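Local atomic coordinates of aminoacyl-tRNA synthetase (PDB entry 5F9Z), a protein that probably attaches proline to its cognate tRNA at the expense of ATP, as a class II prolyl-tRNA synthetase, and binds the drug halofuginone. Residues Glu186-Ile191 and Ile223-Glu228; Pro206-Thr211 and Gln414-Ser419; Val304-Ile309 and Lys321-Val326; Ala333-Lys338 and Ser395-Leu400. All coordinates share one frame; numbering follows the deposited sequence.

Contacts 1 and 2 meet in the class II catalytic core, where strands 208-211 and 223-231 run antiparallel and share backbone hydrogen bonds such as Ser226 N to Gly210 O. Contacts 3 and 4 belong to the anticodon-binding domain and are joined through the parallel strands 304-308 and 337-339; contacts 1 and 3 lie on opposite sides of the chain's centre. Helix 393-417 serves both contact 4 and contact 2, whose centres are about 30 Å apart. Chemistry follows place: contacts 2 and 3 are buried, one around a single side-chain amide hydrogen bond and the other wholly apolar, whereas contacts 1 and 4 are partly buried, relying on a salt bridge and on sparse aliphatic touches respectively.

Contact 1 of 4, residues Glu186-Ile191 and Ile223-Glu228; sequences EMVDII and ITKSIE
Lys225 reaches from its strand to helix 181-202 and meets Asp189 and Val188 there, a helix-on-sheet contact within the antiparallel catalytic core of a class II synthetase. Its ammonium forms a salt bridge with the carboxylate of Asp189. The modelled distance of 2.4 Å from NZ to OD1 is too short to be taken literally: the pairing of charges is plausible, but the length and exact placement are doubtful. Lys225 suits the site because its chain is long: CG sits beside the backbone N (chi1 -61°), and the extended methylenes beyond it carry the charge to the helix. On the way, CD of Lys225 passes 4.2 Å from CG1 of Val188, so the apolar part of the lysine rests on a buried, branched side chain while the charge ends at the more open Asp189.

A second shell holds Val188 and the backbone of Lys225. Val188 also packs on Thr271 of strand 265-276, and its carbonyl oxygen accepts a hydrogen bond from Ser243 OG. The backbone of Lys225 pairs with that same residue; Ser243, on strand 236-247, thus links the helix backbone to that of Lys225. Leu192, one turn beyond Val188, touches the lysine as well. Farther along the strand, Glu228 OE1 takes a salt bridge from Lys212 and a 2.8 Å hydrogen bond from Ser226 OG, which meets it on the anti side, 16° out of the carboxylate plane.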
loop_
_atom_site.group_PDB
_atom_site.type_symbol
_atom_site.label_atom_id
_atom_site.label_comp_id
_atom_site.label_asym_id
_atom_site.label_seq_id
_atom_site.Cartn_x
_atom_site.Cartn_y
_atom_site.Cartn_z
ATOM N N GLU A 186 14.920 -2.569 -17.325
ATOM C CA GLU A 186 13.718 -1.920 -17.835
ATOM C C GLU A 186 12.461 -2.530 -17.230
ATOM O O GLU A 186 11.482 -1.817 -16.982
ATOM C CB GLU A 186 13.678 -2.013 -19.361
ATOM C CG GLU A 186 14.767 -1.211 -20.055
ATOM C CD GLU A 186 14.925 -1.579 -21.519
ATOM O OE1 GLU A 186 14.272 -2.547 -21.964
ATOM O OE2 GLU A 186 15.704 -0.902 -22.222
ATOM N N MET A 187 12.473 -3.841 -16.975
ATOM C CA MET A 187 11.347 -4.474 -16.297
ATOM C C MET A 187 11.245 -4.010 -14.850
ATOM O O MET A 187 10.139 -3.852 -14.318
ATOM C CB MET A 187 11.486 -5.996 -16.367
ATOM C CG MET A 187 10.310 -6.760 -15.788
ATOM S SD MET A 187 8.816 -6.571 -16.774
ATOM C CE MET A 187 7.639 -7.463 -15.769
ATOM N N VAL A 188 12.388 -3.783 -14.196
ATOM C CA VAL A 188 12.380 -3.300 -12.817
ATOM C C VAL A 188 11.747 -1.915 -12.745
ATOM O O VAL A 188 10.887 -1.650 -11.897
ATOM C CB VAL A 188 13.808 -3.294 -12.241
ATOM C CG1 VAL A 188 13.816 -2.691 -10.844
ATOM C CG2 VAL A 188 14.381 -4.699 -12.221
ATOM N N ASP A 189 12.164 -1.014 -13.637
ATOM C CA ASP A 189 11.617 0.339 -13.639
ATOM C C ASP A 189 10.148 0.354 -14.042
ATOM O O ASP A 189 9.376 1.177 -13.536
ATOM C CB ASP A 189 12.431 1.232 -14.577
ATOM C CG ASP A 189 13.863 1.400 -14.125
ATOM O OD1 ASP A 189 14.102 1.379 -12.902
ATOM O OD2 ASP A 189 14.747 1.551 -14.993
ATOM N N ILE A 190 9.747 -0.537 -14.951
ATOM C CA ILE A 190 8.350 -0.591 -15.378
ATOM C C ILE A 190 7.452 -0.968 -14.206
ATOM O O ILE A 190 6.406 -0.349 -13.978
ATOM C CB ILE A 190 8.190 -1.572 -16.554
ATOM C CG1 ILE A 190 8.614 -0.909 -17.866
ATOM C CG2 ILE A 190 6.757 -2.081 -16.642
ATOM C CD1 ILE A 190 8.647 -1.854 -19.048
ATOM N N ILE A 191 7.851 -1.986 -13.441
ATOM C CA ILE A 191 7.035 -2.431 -12.318
ATOM C C ILE A 191 7.011 -1.377 -11.218
ATOM O O ILE A 191 5.975 -1.145 -10.583
ATOM C CB ILE A 191 7.542 -3.787 -11.795
ATOM C CG1 ILE A 191 7.390 -4.864 -12.871
ATOM C CG2 ILE A 191 6.785 -4.190 -10.547
ATOM C CD1 ILE A 191 5.951 -5.129 -13.267
ATOM N N ILE A 223 20.374 -4.617 -7.681
ATOM C CA ILE A 223 19.769 -3.309 -7.462
ATOM C C ILE A 223 18.356 -3.516 -6.938
ATOM O O ILE A 223 17.569 -4.256 -7.539
ATOM C CB ILE A 223 19.742 -2.465 -8.752
ATOM C CG1 ILE A 223 21.158 -2.265 -9.296
ATOM C CG2 ILE A 223 19.071 -1.123 -8.498
ATOM C CD1 ILE A 223 21.207 -1.499 -10.599
ATOM N N THR A 224 18.037 -2.869 -5.820
ATOM C CA THR A 224 16.697 -2.901 -5.244
ATOM C C THR A 224 16.120 -1.494 -5.293
ATOM O O THR A 224 16.590 -0.599 -4.581
ATOM C CB THR A 224 16.714 -3.430 -3.811
ATOM O OG1 THR A 224 17.102 -4.810 -3.811
ATOM C CG2 THR A 224 15.337 -3.295 -3.179
ATOM N N LYS A 225 15.114 -1.298 -6.137
ATOM C CA LYS A 225 14.367 -0.052 -6.186
ATOM C C LYS A 225 13.061 -0.218 -5.421
ATOM O O LYS A 225 12.512 -1.320 -5.328
ATOM C CB LYS A 225 14.095 0.364 -7.632
ATOM C CG LYS A 225 15.360 0.596 -8.441
ATOM C CD LYS A 225 15.059 1.177 -9.808
ATOM C CE LYS A 225 16.344 1.517 -10.548
ATOM N NZ LYS A 225 16.078 2.148 -11.871
ATOM N N SER A 226 12.571 0.883 -4.859
ATOM C CA SER A 226 11.397 0.817 -4.004
ATOM C C SER A 226 10.640 2.134 -4.063
ATOM O O SER A 226 11.122 3.135 -4.597
ATOM C CB SER A 226 11.780 0.496 -2.557
ATOM O OG SER A 226 12.469 1.584 -1.968
ATOM N N ILE A 227 9.434 2.110 -3.506
ATOM C CA ILE A 227 8.648 3.308 -3.241
ATOM C C ILE A 227 8.475 3.401 -1.732
ATOM O O ILE A 227 8.006 2.450 -1.095
ATOM C CB ILE A 227 7.289 3.282 -3.959
ATOM C CG1 ILE A 227 6.642 1.900 -3.855
ATOM C CG2 ILE A 227 7.449 3.672 -5.416
ATOM C CD1 ILE A 227 5.227 1.852 -4.392
ATOM N N GLU A 228 8.872 4.532 -1.160
ATOM C CA GLU A 228 8.834 4.730 0.282
ATOM C C GLU A 228 7.652 5.615 0.653
ATOM O O GLU A 228 7.495 6.713 0.109
ATOM C CB GLU A 228 10.135 5.358 0.783
ATOM C CG GLU A 228 11.382 4.519 0.539
ATOM C CD GLU A 228 11.350 3.189 1.269
ATOM O OE1 GLU A 228 11.441 2.140 0.600
ATOM O OE2 GLU A 228 11.230 3.193 2.513
#

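Contact 2 of 4, residues Pro206-Thr211 and Gln414-Ser419; sequences PVVKGT and QRQNES
The side-chain amide of Gln416 gives a hydrogen bond to the backbone carbonyl of Pro206, with NE2 3.0 Å from O and an N-H...O angle of 147°. The donor stands above the carbonyl plane, 72° out of it, so the oxygen is not met along a lone pair. Gln416 arrives there because CG is anti to its backbone N (chi1 174°) and the chain continues extended, carrying the amide off the helix to the chain leading into strand 208-211. The amide also lies against the proline ring: NE2 is 3.6 Å from CG of Pro206, while the other branch, OE1, approaches CB of that ring.

This joins the catalytic core, where strand 208-211 pairs with strand 223-231, to the end of helix 393-417, which leads from the anticodon-binding domain toward the zinc-bearing C-terminal part. Ala412 and Lys413 of the helix also touch Pro206. A glutamine suits this buried place, being long enough to bridge the gap and polar without charge. From the strand, Val208 brings CG2 to 3.6 Å from Gln416 OE1. Beyond Gln416 the chain turns, and Ser419 OG donates a 2.8 Å hydrogen bond to the carbonyl oxygen of Arg415.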
loop_
_atom_site.group_PDB
_atom_site.type_symbol
_atom_site.label_atom_id
_atom_site.label_comp_id
_atom_site.label_asym_id
_atom_site.label_seq_id
_atom_site.Cartn_x
_atom_site.Cartn_y
_atom_site.Cartn_z
ATOM N N PRO A 206 0.813 9.287 -1.543
ATOM C CA PRO A 206 2.087 9.689 -2.148
ATOM C C PRO A 206 3.224 8.784 -1.704
ATOM O O PRO A 206 3.312 8.388 -0.539
ATOM C CB PRO A 206 2.281 11.122 -1.640
ATOM C CG PRO A 206 1.569 11.141 -0.330
ATOM C CD PRO A 206 0.386 10.214 -0.480
ATOM N N VAL A 207 4.099 8.452 -2.655
ATOM C CA VAL A 207 5.283 7.646 -2.395
ATOM C C VAL A 207 6.464 8.271 -3.124
ATOM O O VAL A 207 6.302 9.047 -4.069
ATOM C CB VAL A 207 5.107 6.170 -2.825
ATOM C CG1 VAL A 207 4.040 5.488 -1.978
ATOM C CG2 VAL A 207 4.762 6.084 -4.303
ATOM N N VAL A 208 7.664 7.922 -2.670
ATOM C CA VAL A 208 8.905 8.436 -3.236
ATOM C C VAL A 208 9.624 7.285 -3.927
ATOM O O VAL A 208 10.032 6.316 -3.276
ATOM C CB VAL A 208 9.797 9.077 -2.162
ATOM C CG1 VAL A 208 11.114 9.535 -2.770
ATOM C CG2 VAL A 208 9.077 10.242 -1.503
ATOM N N LYS A 209 9.774 7.390 -5.245
ATOM C CA LYS A 209 10.517 6.396 -6.003
ATOM C C LYS A 209 12.013 6.610 -5.820
ATOM O O LYS A 209 12.502 7.743 -5.848
ATOM C CB LYS A 209 10.153 6.465 -7.486
ATOM C CG LYS A 209 8.733 6.017 -7.790
ATOM C CD LYS A 209 8.448 5.981 -9.282
ATOM C CE LYS A 209 8.323 7.378 -9.859
ATOM N NZ LYS A 209 7.697 7.355 -11.210
ATOM N N GLY A 210 12.738 5.515 -5.623
ATOM C CA GLY A 210 14.170 5.622 -5.419
ATOM C C GLY A 210 14.823 4.260 -5.410
ATOM O O GLY A 210 14.184 3.233 -5.650
ATOM N N THR A 211 16.122 4.270 -5.124
ATOM C CA THR A 211 16.936 3.066 -5.074
ATOM C C THR A 211 17.430 2.841 -3.651
ATOM O O THR A 211 17.875 3.780 -2.984
ATOM C CB THR A 211 18.129 3.168 -6.030
ATOM O OG1 THR A 211 17.661 3.442 -7.356
ATOM C CG2 THR A 211 18.926 1.870 -6.037
ATOM N N GLN A 414 1.068 17.415 0.115
ATOM C CA GLN A 414 1.629 18.542 0.853
ATOM C C GLN A 414 1.909 18.193 2.309
ATOM O O GLN A 414 2.722 18.870 2.948
ATOM C CB GLN A 414 0.706 19.762 0.757
ATOM C CG GLN A 414 -0.713 19.549 1.252
ATOM C CD GLN A 414 -1.613 20.733 0.943
ATOM O OE1 GLN A 414 -1.157 21.760 0.442
ATOM N NE2 GLN A 414 -2.899 20.592 1.241
ATOM N N ARG A 415 1.266 17.155 2.846
ATOM C CA ARG A 415 1.656 16.651 4.158
ATOM C C ARG A 415 2.958 15.864 4.094
ATOM O O ARG A 415 3.733 15.877 5.056
ATOM C CB ARG A 415 0.543 15.783 4.754
ATOM C CG ARG A 415 -0.404 16.545 5.667
ATOM C CD ARG A 415 -1.376 15.624 6.394
ATOM N NE ARG A 415 -2.451 15.148 5.527
ATOM C CZ ARG A 415 -2.550 13.906 5.066
ATOM N NH1 ARG A 415 -1.639 12.998 5.392
ATOM N NH2 ARG A 415 -3.567 13.568 4.283
ATOM N N GLN A 416 3.217 15.178 2.978
ATOM C CA GLN A 416 4.475 14.457 2.827
ATOM C C GLN A 416 5.629 15.402 2.517
ATOM O O GLN A 416 6.748 15.200 3.004
ATOM C CB GLN A 416 4.347 13.395 1.734
ATOM C CG GLN A 416 5.652 12.682 1.406
ATOM C CD GLN A 416 5.453 11.484 0.500
ATOM O OE1 GLN A 416 5.843 11.500 -0.666
ATOM N NE2 GLN A 416 4.848 10.430 1.038
ATOM N N ASN A 417 5.378 16.439 1.713
ATOM C CA ASN A 417 6.436 17.388 1.382
ATOM C C ASN A 417 6.916 18.138 2.619
ATOM O O ASN A 417 8.116 18.384 2.777
ATOM C CB ASN A 417 5.951 18.370 0.315
ATOM C CG ASN A 417 5.635 17.689 -1.003
ATOM O OD1 ASN A 417 6.119 16.591 -1.279
ATOM N ND2 ASN A 417 4.822 18.340 -1.826
ATOM N N GLU A 418 5.993 18.504 3.511
ATOM C CA GLU A 418 6.386 19.180 4.742
ATOM C C GLU A 418 7.038 18.237 5.743
ATOM O O GLU A 418 7.598 18.709 6.739
ATOM C CB GLU A 418 5.173 19.859 5.385
ATOM C CG GLU A 418 4.189 18.904 6.035
ATOM C CD GLU A 418 2.992 19.620 6.635
ATOM O OE1 GLU A 418 1.987 18.947 6.943
ATOM O OE2 GLU A 418 3.057 20.858 6.795
ATOM N N SER A 419 6.982 16.929 5.508
ATOM C CA SER A 419 7.642 15.948 6.357
ATOM C C SER A 419 9.071 15.656 5.921
ATOM O O SER A 419 9.752 14.855 6.571
ATOM C CB SER A 419 6.838 14.644 6.381
ATOM O OG SER A 419 5.553 14.842 6.946
#

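Contact 3 of 4, residues Val304-Ile309 and Lys321-Val326; sequences VIIIPI and KICNEV
Strand 304-308 and the segment 321-326 of helix 317-332 run nearly antiparallel, at 170°, with their axes 9.7 Å apart and Ile306 facing Cys323. This is the first half of a beta-alpha-beta unit of the anticodon-binding domain: the chain turns back as a helix over the strand, and strand 337-339 then joins the sheet alongside it.

Ile306 carries the contact with two separate branches. CG2 lies 3.8 Å from SG of Cys323, while CG1 stands beside the backbone N (chi1 -58°) and reaches across to the helix, where CD1 meets CG1 of Val326 at 3.7 Å. CD1 also passes 3.8 Å from the carbonyl oxygen of Cys323. Cys323 and Val326 are three residues apart, so they occupy neighbouring positions on one helix face and present a sulfur and a methyl to the isoleucine. Two residues along the strand, Pro308 points to the same side and places CB 4.0 Å from SG, so the sulfur sits against both strand residues.

Ile339 of the neighbouring strand closes on both Ile306 and Cys323. On the other face of the sheet, Ile307 packs on Lys350 and Tyr351 of helix 347-356. Cys323 is not among the zinc ligands; its thiol acts here as a small, polarisable apolar group. All four touching residues are buried, and between these two segments the attraction is dispersion and the exclusion of water, with no directional bond.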
loop_
_atom_site.group_PDB
_atom_site.type_symbol
_atom_site.label_atom_id
_atom_site.label_comp_id
_atom_site.label_asym_id
_atom_site.label_seq_id
_atom_site.Cartn_x
_atom_site.Cartn_y
_atom_site.Cartn_z
ATOM N N VAL A 304 -21.256 6.052 -3.040
ATOM C CA VAL A 304 -22.399 6.884 -2.688
ATOM C C VAL A 304 -23.388 6.039 -1.900
ATOM O O VAL A 304 -23.779 4.956 -2.347
ATOM C CB VAL A 304 -23.083 7.483 -3.931
ATOM C CG1 VAL A 304 -24.320 8.267 -3.524
ATOM C CG2 VAL A 304 -22.115 8.367 -4.705
ATOM N N ILE A 305 -23.792 6.530 -0.733
ATOM C CA ILE A 305 -24.852 5.917 0.056
ATOM C C ILE A 305 -26.061 6.843 0.009
ATOM O O ILE A 305 -25.944 8.046 0.274
ATOM C CB ILE A 305 -24.401 5.631 1.502
ATOM C CG1 ILE A 305 -25.516 4.934 2.285
ATOM C CG2 ILE A 305 -23.929 6.897 2.212
ATOM C CD1 ILE A 305 -25.799 3.527 1.807
ATOM N N ILE A 306 -27.209 6.293 -0.369
ATOM C CA ILE A 306 -28.443 7.060 -0.493
ATOM C C ILE A 306 -29.235 6.857 0.790
ATOM O O ILE A 306 -29.713 5.753 1.071
ATOM C CB ILE A 306 -29.251 6.641 -1.727
ATOM C CG1 ILE A 306 -28.414 6.819 -2.996
ATOM C CG2 ILE A 306 -30.536 7.450 -1.821
ATOM C CD1 ILE A 306 -29.145 6.443 -4.267
ATOM N N ILE A 307 -29.372 7.923 1.573
ATOM C CA ILE A 307 -30.044 7.847 2.867
ATOM C C ILE A 307 -31.330 8.663 2.812
ATOM O O ILE A 307 -31.291 9.893 2.965
ATOM C CB ILE A 307 -29.124 8.334 3.998
ATOM C CG1 ILE A 307 -27.811 7.547 3.987
ATOM C CG2 ILE A 307 -29.817 8.199 5.342
ATOM C CD1 ILE A 307 -26.817 8.002 5.032
ATOM N N PRO A 308 -32.481 8.033 2.587
ATOM C CA PRO A 308 -33.742 8.782 2.624
ATOM C C PRO A 308 -34.087 9.195 4.046
ATOM O O PRO A 308 -33.907 8.431 4.997
ATOM C CB PRO A 308 -34.763 7.786 2.063
ATOM C CG PRO A 308 -34.172 6.445 2.355
ATOM C CD PRO A 308 -32.685 6.618 2.233
ATOM N N ILE A 309 -34.580 10.425 4.184
ATOM C CA ILE A 309 -34.962 10.952 5.489
ATOM C C ILE A 309 -36.226 10.247 5.956
ATOM O O ILE A 309 -37.342 10.646 5.605
ATOM C CB ILE A 309 -35.163 12.477 5.443
ATOM C CG1 ILE A 309 -33.930 13.156 4.848
ATOM C CG2 ILE A 309 -35.446 13.018 6.836
ATOM C CD1 ILE A 309 -32.652 12.821 5.571
ATOM N N LYS A 321 -39.111 5.764 -5.125
ATOM C CA LYS A 321 -38.971 5.925 -6.568
ATOM C C LYS A 321 -37.839 6.887 -6.909
ATOM O O LYS A 321 -37.121 6.686 -7.895
ATOM C CB LYS A 321 -40.296 6.404 -7.159
ATOM C CG LYS A 321 -40.347 6.454 -8.672
ATOM C CD LYS A 321 -41.759 6.774 -9.133
ATOM C CE LYS A 321 -41.785 7.249 -10.572
ATOM N NZ LYS A 321 -42.694 8.420 -10.725
ATOM N N ILE A 322 -37.663 7.937 -6.104
ATOM C CA ILE A 322 -36.563 8.868 -6.332
ATOM C C ILE A 322 -35.227 8.204 -6.021
ATOM O O ILE A 322 -34.251 8.365 -6.762
ATOM C CB ILE A 322 -36.768 10.151 -5.505
ATOM C CG1 ILE A 322 -37.913 10.981 -6.088
ATOM C CG2 ILE A 322 -35.488 10.974 -5.456
ATOM C CD1 ILE A 322 -37.671 11.438 -7.510
ATOM N N CYS A 323 -35.164 7.442 -4.925
ATOM C CA CYS A 323 -33.925 6.754 -4.575
ATOM C C CYS A 323 -33.554 5.715 -5.627
ATOM O O CYS A 323 -32.378 5.577 -5.984
ATOM C CB CYS A 323 -34.056 6.103 -3.199
ATOM S SG CYS A 323 -34.337 7.269 -1.848
ATOM N N ASN A 324 -34.543 4.975 -6.136
ATOM C CA ASN A 324 -34.267 4.009 -7.194
ATOM C C ASN A 324 -33.826 4.707 -8.474
ATOM O O ASN A 324 -32.949 4.207 -9.189
ATOM C CB ASN A 324 -35.496 3.139 -7.454
ATOM C CG ASN A 324 -35.775 2.168 -6.323
ATOM O OD1 ASN A 324 -34.899 1.877 -5.508
ATOM N ND2 ASN A 324 -36.999 1.656 -6.273
ATOM N N GLU A 325 -34.423 5.860 -8.782
ATOM C CA GLU A 325 -34.013 6.614 -9.962
ATOM C C GLU A 325 -32.578 7.106 -9.821
ATOM O O GLU A 325 -31.773 6.983 -10.750
ATOM C CB GLU A 325 -34.966 7.787 -10.195
ATOM C CG GLU A 325 -34.514 8.741 -11.291
ATOM C CD GLU A 325 -35.501 9.864 -11.535
ATOM O OE1 GLU A 325 -35.595 10.331 -12.690
ATOM O OE2 GLU A 325 -36.186 10.275 -10.576
ATOM N N VAL A 326 -32.238 7.662 -8.656
ATOM C CA VAL A 326 -30.870 8.117 -8.416
ATOM C C VAL A 326 -29.905 6.939 -8.440
ATOM O O VAL A 326 -28.812 7.024 -9.015
ATOM C CB VAL A 326 -30.790 8.892 -7.087
ATOM C CG1 VAL A 326 -29.345 9.210 -6.740
ATOM C CG2 VAL A 326 -31.611 10.168 -7.166
#

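Contact 4 of 4, residues Ala333-Lys338 and Ser395-Leu400; sequences AGVRVK and SKIPKL
A proline within a helix, Pro398, brings one ring carbon, CG, to 4.3 Å from CB of Ala333 at the point where helix 317-332 ends. Lacking an N-H, Pro398 leaves helix 393-417 without the bond to the preceding turn, and the helix is kinked there. The facing helix stops in a Schellman motif, with Gly334 as the C-prime residue: its positive phi of 77° suits glycine, and Gly334 N and Val335 N return to Lys331 O and Leu330 O. The turn leads the chain into strand 337-339 of the anticodon-binding domain.

Deeper in the contact, Val335 and Ile397 meet through single methyls, CG2 to CG2 at 4.1 Å, their side chains crossing at about a right angle. With CG1 of Ile397 beside its backbone N (chi1 -61°), the longer branch leads away and leaves CG2 to face the valine. Val335 also packs on Val304 and Leu330, while Leu400, farther along the kinked helix, touches Met386 of strand 385-389.

Small and branched aliphatic residues suit such a meeting of a helix end and the loop after it with the flank of another helix. With such sparse approaches and no polar bond between the segments, the contact relies on dispersion and on the burial of Val335 and Ile397.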
loop_
_atom_site.group_PDB
_atom_site.type_symbol
_atom_site.label_atom_id
_atom_site.label_comp_id
_atom_site.label_asym_id
_atom_site.label_seq_id
_atom_site.Cartn_x
_atom_site.Cartn_y
_atom_site.Cartn_z
ATOM N N ALA A 333 -23.717 5.153 -14.518
ATOM C CA ALA A 333 -22.526 5.982 -14.624
ATOM C C ALA A 333 -21.286 5.315 -14.042
ATOM O O ALA A 333 -20.244 5.969 -13.922
ATOM C CB ALA A 333 -22.762 7.331 -13.938
ATOM N N GLY A 334 -21.372 4.038 -13.678
ATOM C CA GLY A 334 -20.240 3.337 -13.110
ATOM C C GLY A 334 -19.953 3.644 -11.660
ATOM O O GLY A 334 -18.877 3.286 -11.168
ATOM N N VAL A 335 -20.874 4.294 -10.957
ATOM C CA VAL A 335 -20.687 4.645 -9.555
ATOM C C VAL A 335 -21.231 3.518 -8.689
ATOM O O VAL A 335 -22.333 3.011 -8.932
ATOM C CB VAL A 335 -21.378 5.979 -9.226
ATOM C CG1 VAL A 335 -21.249 6.300 -7.745
ATOM C CG2 VAL A 335 -20.792 7.102 -10.071
ATOM N N ARG A 336 -20.455 3.115 -7.685
ATOM C CA ARG A 336 -20.897 2.109 -6.726
ATOM C C ARG A 336 -21.795 2.787 -5.699
ATOM O O ARG A 336 -21.335 3.626 -4.916
ATOM C CB ARG A 336 -19.700 1.431 -6.067
ATOM C CG ARG A 336 -18.868 0.594 -7.028
ATOM C CD ARG A 336 -17.701 -0.079 -6.323
ATOM N NE ARG A 336 -16.760 0.892 -5.772
ATOM C CZ ARG A 336 -15.741 1.411 -6.449
ATOM N NH1 ARG A 336 -15.528 1.055 -7.708
ATOM N NH2 ARG A 336 -14.936 2.288 -5.868
ATOM N N VAL A 337 -23.075 2.427 -5.699
ATOM C CA VAL A 337 -24.091 3.133 -4.928
ATOM C C VAL A 337 -24.981 2.116 -4.227
ATOM O O VAL A 337 -25.262 1.041 -4.768
ATOM C CB VAL A 337 -24.916 4.074 -5.835
ATOM C CG1 VAL A 337 -25.548 3.297 -6.982
ATOM C CG2 VAL A 337 -25.971 4.821 -5.035
ATOM N N LYS A 338 -25.409 2.451 -3.010
ATOM C CA LYS A 338 -26.332 1.625 -2.246
ATOM C C LYS A 338 -27.322 2.524 -1.520
ATOM O O LYS A 338 -27.030 3.687 -1.228
ATOM C CB LYS A 338 -25.596 0.732 -1.237
ATOM N N SER A 395 -23.647 13.613 -14.662
ATOM C CA SER A 395 -22.441 14.374 -14.963
ATOM C C SER A 395 -21.698 14.842 -13.718
ATOM O O SER A 395 -20.463 14.821 -13.698
ATOM C CB SER A 395 -22.792 15.590 -15.829
ATOM O OG SER A 395 -21.686 16.467 -15.943
ATOM N N LYS A 396 -22.419 15.263 -12.677
ATOM C CA LYS A 396 -21.773 15.901 -11.532
ATOM C C LYS A 396 -21.100 14.889 -10.610
ATOM O O LYS A 396 -20.012 15.154 -10.087
ATOM C CB LYS A 396 -22.792 16.727 -10.747
ATOM C CG LYS A 396 -22.179 17.646 -9.706
ATOM C CD LYS A 396 -21.836 19.000 -10.305
ATOM C CE LYS A 396 -20.979 19.827 -9.360
ATOM N NZ LYS A 396 -19.583 19.309 -9.284
ATOM N N ILE A 397 -21.728 13.736 -10.392
ATOM C CA ILE A 397 -21.241 12.768 -9.409
ATOM C C ILE A 397 -19.910 12.160 -9.846
ATOM O O ILE A 397 -18.997 12.058 -9.013
ATOM C CB ILE A 397 -22.294 11.681 -9.131
ATOM C CG1 ILE A 397 -23.558 12.316 -8.554
ATOM C CG2 ILE A 397 -21.742 10.633 -8.174
ATOM C CD1 ILE A 397 -23.289 13.249 -7.393
ATOM N N PRO A 398 -19.732 11.737 -11.105
ATOM C CA PRO A 398 -18.384 11.319 -11.524
ATOM C C PRO A 398 -17.345 12.415 -11.371
ATOM O O PRO A 398 -16.179 12.116 -11.082
ATOM C CB PRO A 398 -18.580 10.921 -12.994
ATOM C CG PRO A 398 -19.998 10.512 -13.074
ATOM C CD PRO A 398 -20.727 11.451 -12.158
ATOM N N LYS A 399 -17.735 13.682 -11.548
ATOM C CA LYS A 399 -16.795 14.779 -11.340
ATOM C C LYS A 399 -16.452 14.942 -9.864
ATOM O O LYS A 399 -15.293 15.199 -9.516
ATOM C CB LYS A 399 -17.366 16.081 -11.901
ATOM C CG LYS A 399 -17.422 16.141 -13.417
ATOM C CD LYS A 399 -17.844 17.521 -13.901
ATOM C CE LYS A 399 -19.227 17.890 -13.393
ATOM N NZ LYS A 399 -19.663 19.225 -13.887
ATOM N N LEU A 400 -17.445 14.798 -8.981
ATOM C CA LEU A 400 -17.190 14.949 -7.552
ATOM C C LEU A 400 -16.258 13.860 -7.038
ATOM O O LEU A 400 -15.336 14.138 -6.263
ATOM C CB LEU A 400 -18.505 14.940 -6.774
ATOM C CG LEU A 400 -19.328 16.227 -6.829
ATOM C CD1 LEU A 400 -20.598 16.088 -6.002
ATOM C CD2 LEU A 400 -18.500 17.409 -6.349
#